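Local coordinates for protein 4'-phospho-dehydrooxetanocin synthase (Bacillus megaterium, PDB 5UL3) that catalyses the oxidative ring contraction of dAMP to an oxetane aldehyde in oxetanocin A biosynthesis, using cobalamin, a [4Fe-4S] cluster and S-adenosylmethionine, at residues 140-145 and 240-245; 181-186 and 213-218. One frame throughout, in Å; residues are numbered along the deposited sequence.

Contact 1. Residues 140-145 and 240-245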
loop_
_atom_site.group_PDB
_atom_site.type_symbol
_atom_site.label_atom_id
_atom_site.label_comp_id
_atom_site.label_asym_id
_atom_site.label_seq_id
_atom_site.Cartn_x
_atom_site.Cartn_y
_atom_site.Cartn_z
ATOM N N THR A 140 0.249 8.557 8.334
ATOM C CA THR A 140 0.219 9.776 9.125
ATOM C C THR A 140 -0.829 10.764 8.642
ATOM O O THR A 140 -1.374 11.516 9.461
ATOM C CB THR A 140 1.602 10.459 9.126
ATOM O OG1 THR A 140 1.986 10.797 7.783
ATOM C CG2 THR A 140 2.646 9.546 9.755
ATOM N N GLY A 141 -1.137 10.776 7.339
ATOM C CA GLY A 141 -2.075 11.761 6.807
ATOM C C GLY A 141 -3.486 11.615 7.352
ATOM O O GLY A 141 -4.182 12.610 7.573
ATOM N N THR A 142 -3.947 10.368 7.544
ATOM C CA THR A 142 -5.283 10.191 8.101
ATOM C C THR A 142 -5.316 10.378 9.613
ATOM O O THR A 142 -6.356 10.766 10.153
ATOM C CB THR A 142 -5.851 8.802 7.752
ATOM O OG1 THR A 142 -5.031 7.793 8.355
ATOM C CG2 THR A 142 -5.852 8.595 6.244
ATOM N N LEU A 143 -4.227 10.087 10.318
ATOM C CA LEU A 143 -4.193 10.431 11.739
ATOM C C LEU A 143 -4.291 11.940 11.920
ATOM O O LEU A 143 -5.048 12.430 12.765
ATOM C CB LEU A 143 -2.926 9.894 12.384
ATOM C CG LEU A 143 -2.796 8.381 12.348
ATOM C CD1 LEU A 143 -1.437 7.958 12.957
ATOM C CD2 LEU A 143 -4.004 7.783 13.104
ATOM N N SER A 144 -3.534 12.687 11.114
ATOM C CA SER A 144 -3.616 14.148 11.141
ATOM C C SER A 144 -5.025 14.633 10.854
ATOM O O SER A 144 -5.574 15.466 11.595
ATOM C CB SER A 144 -2.626 14.736 10.119
ATOM O OG SER A 144 -2.799 16.138 9.983
ATOM N N SER A 145 -5.627 14.165 9.756
ATOM C CA SER A 145 -6.921 14.731 9.387
ATOM C C SER A 145 -8.015 14.360 10.385
ATOM O O SER A 145 -8.921 15.173 10.639
ATOM C CB SER A 145 -7.310 14.315 7.972
ATOM O OG SER A 145 -7.543 12.900 7.880
ATOM N N GLU A 240 -5.225 0.527 14.713
ATOM C CA GLU A 240 -5.470 1.866 14.169
ATOM C C GLU A 240 -5.014 2.936 15.165
ATOM O O GLU A 240 -5.088 2.756 16.385
ATOM C CB GLU A 240 -6.963 2.061 13.867
ATOM C CG GLU A 240 -7.467 1.246 12.663
ATOM C CD GLU A 240 -8.976 1.172 12.615
ATOM O OE1 GLU A 240 -9.574 0.778 13.638
ATOM O OE2 GLU A 240 -9.559 1.517 11.564
ATOM N N GLY A 241 -4.584 4.078 14.634
ATOM C CA GLY A 241 -4.036 5.128 15.474
ATOM C C GLY A 241 -4.980 6.234 15.911
ATOM O O GLY A 241 -4.663 6.962 16.857
ATOM N N GLU A 242 -6.138 6.364 15.255
ATOM C CA GLU A 242 -6.997 7.534 15.461
ATOM C C GLU A 242 -7.455 7.656 16.910
ATOM O O GLU A 242 -7.267 8.689 17.559
ATOM C CB GLU A 242 -8.210 7.462 14.529
ATOM C CG GLU A 242 -7.911 7.734 13.055
ATOM C CD GLU A 242 -7.448 6.506 12.249
ATOM O OE1 GLU A 242 -7.063 5.466 12.829
ATOM O OE2 GLU A 242 -7.440 6.614 10.999
ATOM N N TYR A 243 -8.112 6.620 17.423
ATOM C CA TYR A 243 -8.616 6.693 18.791
ATOM C C TYR A 243 -7.497 6.622 19.814
ATOM O O TYR A 243 -7.630 7.177 20.908
ATOM C CB TYR A 243 -9.613 5.567 19.056
ATOM C CG TYR A 243 -10.878 5.642 18.247
ATOM C CD1 TYR A 243 -11.218 6.782 17.544
ATOM C CD2 TYR A 243 -11.744 4.551 18.197
ATOM C CE1 TYR A 243 -12.375 6.841 16.798
ATOM C CE2 TYR A 243 -12.899 4.601 17.456
ATOM C CZ TYR A 243 -13.214 5.741 16.760
ATOM O OH TYR A 243 -14.379 5.786 16.032
ATOM N N THR A 244 -6.396 5.948 19.472
ATOM C CA THR A 244 -5.212 5.963 20.318
ATOM C C THR A 244 -4.733 7.396 20.544
ATOM O O THR A 244 -4.503 7.814 21.685
ATOM C CB THR A 244 -4.115 5.112 19.675
ATOM O OG1 THR A 244 -4.469 3.724 19.752
ATOM C CG2 THR A 244 -2.761 5.330 20.364
ATOM N N LEU A 245 -4.602 8.168 19.466
ATOM C CA LEU A 245 -4.117 9.542 19.616
ATOM C C LEU A 245 -5.145 10.402 20.336
ATOM O O LEU A 245 -4.788 11.198 21.208
ATOM C CB LEU A 245 -3.746 10.135 18.251
ATOM C CG LEU A 245 -2.487 9.537 17.608
ATOM C CD1 LEU A 245 -2.332 10.043 16.178
ATOM C CD2 LEU A 245 -1.264 9.920 18.421
#
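L143 of helix 138-149 reaches across to the start of helix 242-252 and meets it with both of its methyl groups. Its CG stands anti to the carbonyl carbon (chi1 -62°), beside the backbone N. CD2 is pressed against bare backbone, 3.3 Å from E242 N and 3.4 Å from G241 C. The backbones are close here too: L143 CA and E242 CA are 5.5 Å apart. G241 has no side chain, and L143 CD2 lies directly against its backbone. The other branch, CD1, lies 3.9 Å from L245 CD1, while L143 CB is 3.8 Å from that same L245 methyl; the two leucine side chains meet at about a right angle. E242 bends at chi2 (86°), and its carboxylate carbon CD comes to 3.8 Å from L143 CD2, a carboxylate beside a methyl with no polar bond between them. Nor do T142 OG1 and E242 OE2, 3.8 Å apart, form a hydrogen bond: the threonine hydroxyl is bonded to L138 O within its own helix. The buried carboxylate is satisfied instead by R311, in a salt bridge through OE2, and by cobalamin, hydrogen-bonded to OE1. G241 N adds a weak hydrogen bond to the cofactor. With no hydrogen bond between the segments, the contact is one of van der Waals packing, centred on L143, and it lines part of the cobalamin site in the Rossmann-fold B12-binding domain.

Contact 2. Residues 181-186 and 213-218; sequences IGLSVN and ITVGNV
S184 OG has two hydrogen-bond partners: cobalamin, through its N3B nitrogen, and N217, whose ND2 donates to OG over 3.2 Å. The latter N-H...O angle is 148°, with OG tilted 21° out of the N217 amide plane. The serine hydroxyl is anti to its backbone N, on the face that also carries T214. N217, itself a pocket residue, probably helps to position the cofactor-bound hydroxyl. The other end of the amide turns back on its own chain, OD1 accepting from V218 N at 2.8 Å, and N217 CB rests 3.4 Å from V185 O. N186 ND2 and N217 ND2 are close but are two donors and do not bond.

Before this polar end the strands run parallel, their short axes 20° apart. I181 O accepts from T214 N, L183 N donates to T214 O, L183 O accepts from G216 N, and V185 N donates to G216 O at 3.0 Å, the alternation of a parallel ladder. On the face opposite S184, I181 and I213 lie side by side, I213 CD1 being 3.8 Å from I181 CB. L183 CB meets V215 CG1 at 3.9 Å, and V185 CG2 approaches that same methyl more loosely, at 4.1 Å. Helix 190-205 covers this apolar face, its L197 touching both L183 and I213. On the other face, T214 CG2 sits 3.9 Å from G182 CA, while its hydroxyl bonds L235 O on the next strand. Strands 180-184 and 212-216, connected by helix 190-205, form a beta-alpha-beta unit of the Rossmann-type domain, with cobalamin bound at the C-terminal ends of its strands.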
loop_
_atom_site.group_PDB
_atom_site.type_symbol
_atom_site.label_atom_id
_atom_site.label_comp_id
_atom_site.label_asym_id
_atom_site.label_seq_id
_atom_site.Cartn_x
_atom_site.Cartn_y
_atom_site.Cartn_z
ATOM N N ILE A 181 4.811 12.885 20.330
ATOM C CA ILE A 181 5.578 12.596 19.130
ATOM C C ILE A 181 5.242 11.173 18.717
ATOM O O ILE A 181 5.282 10.263 19.551
ATOM C CB ILE A 181 7.094 12.748 19.353
ATOM C CG1 ILE A 181 7.429 14.201 19.732
ATOM C CG2 ILE A 181 7.860 12.337 18.096
ATOM C CD1 ILE A 181 8.852 14.371 20.235
ATOM N N GLY A 182 4.907 10.985 17.453
ATOM C CA GLY A 182 4.615 9.655 16.939
ATOM C C GLY A 182 5.452 9.334 15.724
ATOM O O GLY A 182 5.582 10.153 14.813
ATOM N N LEU A 183 6.000 8.116 15.703
ATOM C CA LEU A 183 6.713 7.599 14.543
ATOM C C LEU A 183 5.927 6.447 13.928
ATOM O O LEU A 183 5.498 5.535 14.642
ATOM C CB LEU A 183 8.115 7.099 14.909
ATOM C CG LEU A 183 9.007 7.954 15.808
ATOM C CD1 LEU A 183 10.388 7.267 15.930
ATOM C CD2 LEU A 183 9.130 9.383 15.244
ATOM N N SER A 184 5.769 6.480 12.609
ATOM C CA SER A 184 5.238 5.342 11.861
ATOM C C SER A 184 6.418 4.474 11.414
ATOM O O SER A 184 7.280 4.940 10.657
ATOM C CB SER A 184 4.423 5.836 10.664
ATOM O OG SER A 184 3.693 4.778 10.057
ATOM N N VAL A 185 6.461 3.230 11.885
ATOM C CA VAL A 185 7.626 2.356 11.748
ATOM C C VAL A 185 7.208 1.162 10.895
ATOM O O VAL A 185 6.409 0.326 11.335
ATOM C CB VAL A 185 8.164 1.886 13.108
ATOM C CG1 VAL A 185 9.385 0.984 12.909
ATOM C CG2 VAL A 185 8.512 3.079 13.993
ATOM N N ASN A 186 7.743 1.083 9.687
ATOM C CA ASN A 186 7.371 0.089 8.697
ATOM C C ASN A 186 8.511 -0.905 8.499
ATOM O O ASN A 186 9.588 -0.760 9.083
ATOM C CB ASN A 186 7.009 0.776 7.383
ATOM C CG ASN A 186 5.824 0.138 6.726
ATOM O OD1 ASN A 186 5.649 -1.078 6.803
ATOM N ND2 ASN A 186 4.975 0.948 6.114
ATOM N N ILE A 213 5.788 9.811 23.907
ATOM C CA ILE A 213 6.363 9.209 22.707
ATOM C C ILE A 213 5.568 7.954 22.377
ATOM O O ILE A 213 5.351 7.104 23.250
ATOM C CB ILE A 213 7.848 8.862 22.901
ATOM C CG1 ILE A 213 8.608 10.065 23.466
ATOM C CG2 ILE A 213 8.466 8.433 21.581
ATOM C CD1 ILE A 213 8.580 11.275 22.560
ATOM N N THR A 214 5.150 7.825 21.120
ATOM C CA THR A 214 4.454 6.621 20.685
ATOM C C THR A 214 4.973 6.203 19.312
ATOM O O THR A 214 5.458 7.029 18.537
ATOM C CB THR A 214 2.915 6.835 20.687
ATOM O OG1 THR A 214 2.250 5.639 20.252
ATOM C CG2 THR A 214 2.487 7.993 19.795
ATOM N N VAL A 215 4.910 4.901 19.022
ATOM C CA VAL A 215 5.222 4.413 17.683
ATOM C C VAL A 215 4.040 3.565 17.241
ATOM O O VAL A 215 3.342 2.971 18.068
ATOM C CB VAL A 215 6.529 3.591 17.592
ATOM C CG1 VAL A 215 7.785 4.496 17.794
ATOM C CG2 VAL A 215 6.507 2.430 18.579
ATOM N N GLY A 216 3.814 3.522 15.931
ATOM C CA GLY A 216 2.721 2.728 15.391
ATOM C C GLY A 216 3.119 2.065 14.092
ATOM O O GLY A 216 4.293 2.117 13.696
ATOM N N ASN A 217 2.125 1.497 13.405
ATOM C CA ASN A 217 2.291 0.650 12.227
ATOM C C ASN A 217 2.809 -0.736 12.621
ATOM O O ASN A 217 2.999 -1.045 13.805
ATOM C CB ASN A 217 3.192 1.291 11.166
ATOM C CG ASN A 217 2.721 1.001 9.739
ATOM O OD1 ASN A 217 2.054 -0.011 9.482
ATOM N ND2 ASN A 217 3.065 1.892 8.810
ATOM N N VAL A 218 3.009 -1.589 11.619
ATOM C CA VAL A 218 2.988 -3.034 11.853
ATOM C C VAL A 218 4.243 -3.548 12.573
ATOM O O VAL A 218 4.168 -4.536 13.316
ATOM C CB VAL A 218 2.777 -3.763 10.514
ATOM C CG1 VAL A 218 3.960 -3.537 9.593
ATOM C CG2 VAL A 218 2.498 -5.254 10.757
#

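Contacts 1 and 2 have centres 11 Å apart within one B12-binding domain. Along the chain contact 2 is nested inside contact 1: helix 138-149 comes first, then strands 180-184 and 212-216, and finally helix 242-252. Contact 2 pairs neighbouring strands in the parallel part of the sheet, whereas contact 1 joins two helices. They touch directly where T140 CG2 packs 4.2 Å from S184 CB, placing helix 138-149 against the serine-bearing face of the sheet. Both contacts supply cobalamin-binding residues, E242 and G241 from contact 1 and S184 from contact 2, so segments distant in sequence converge on one cofactor.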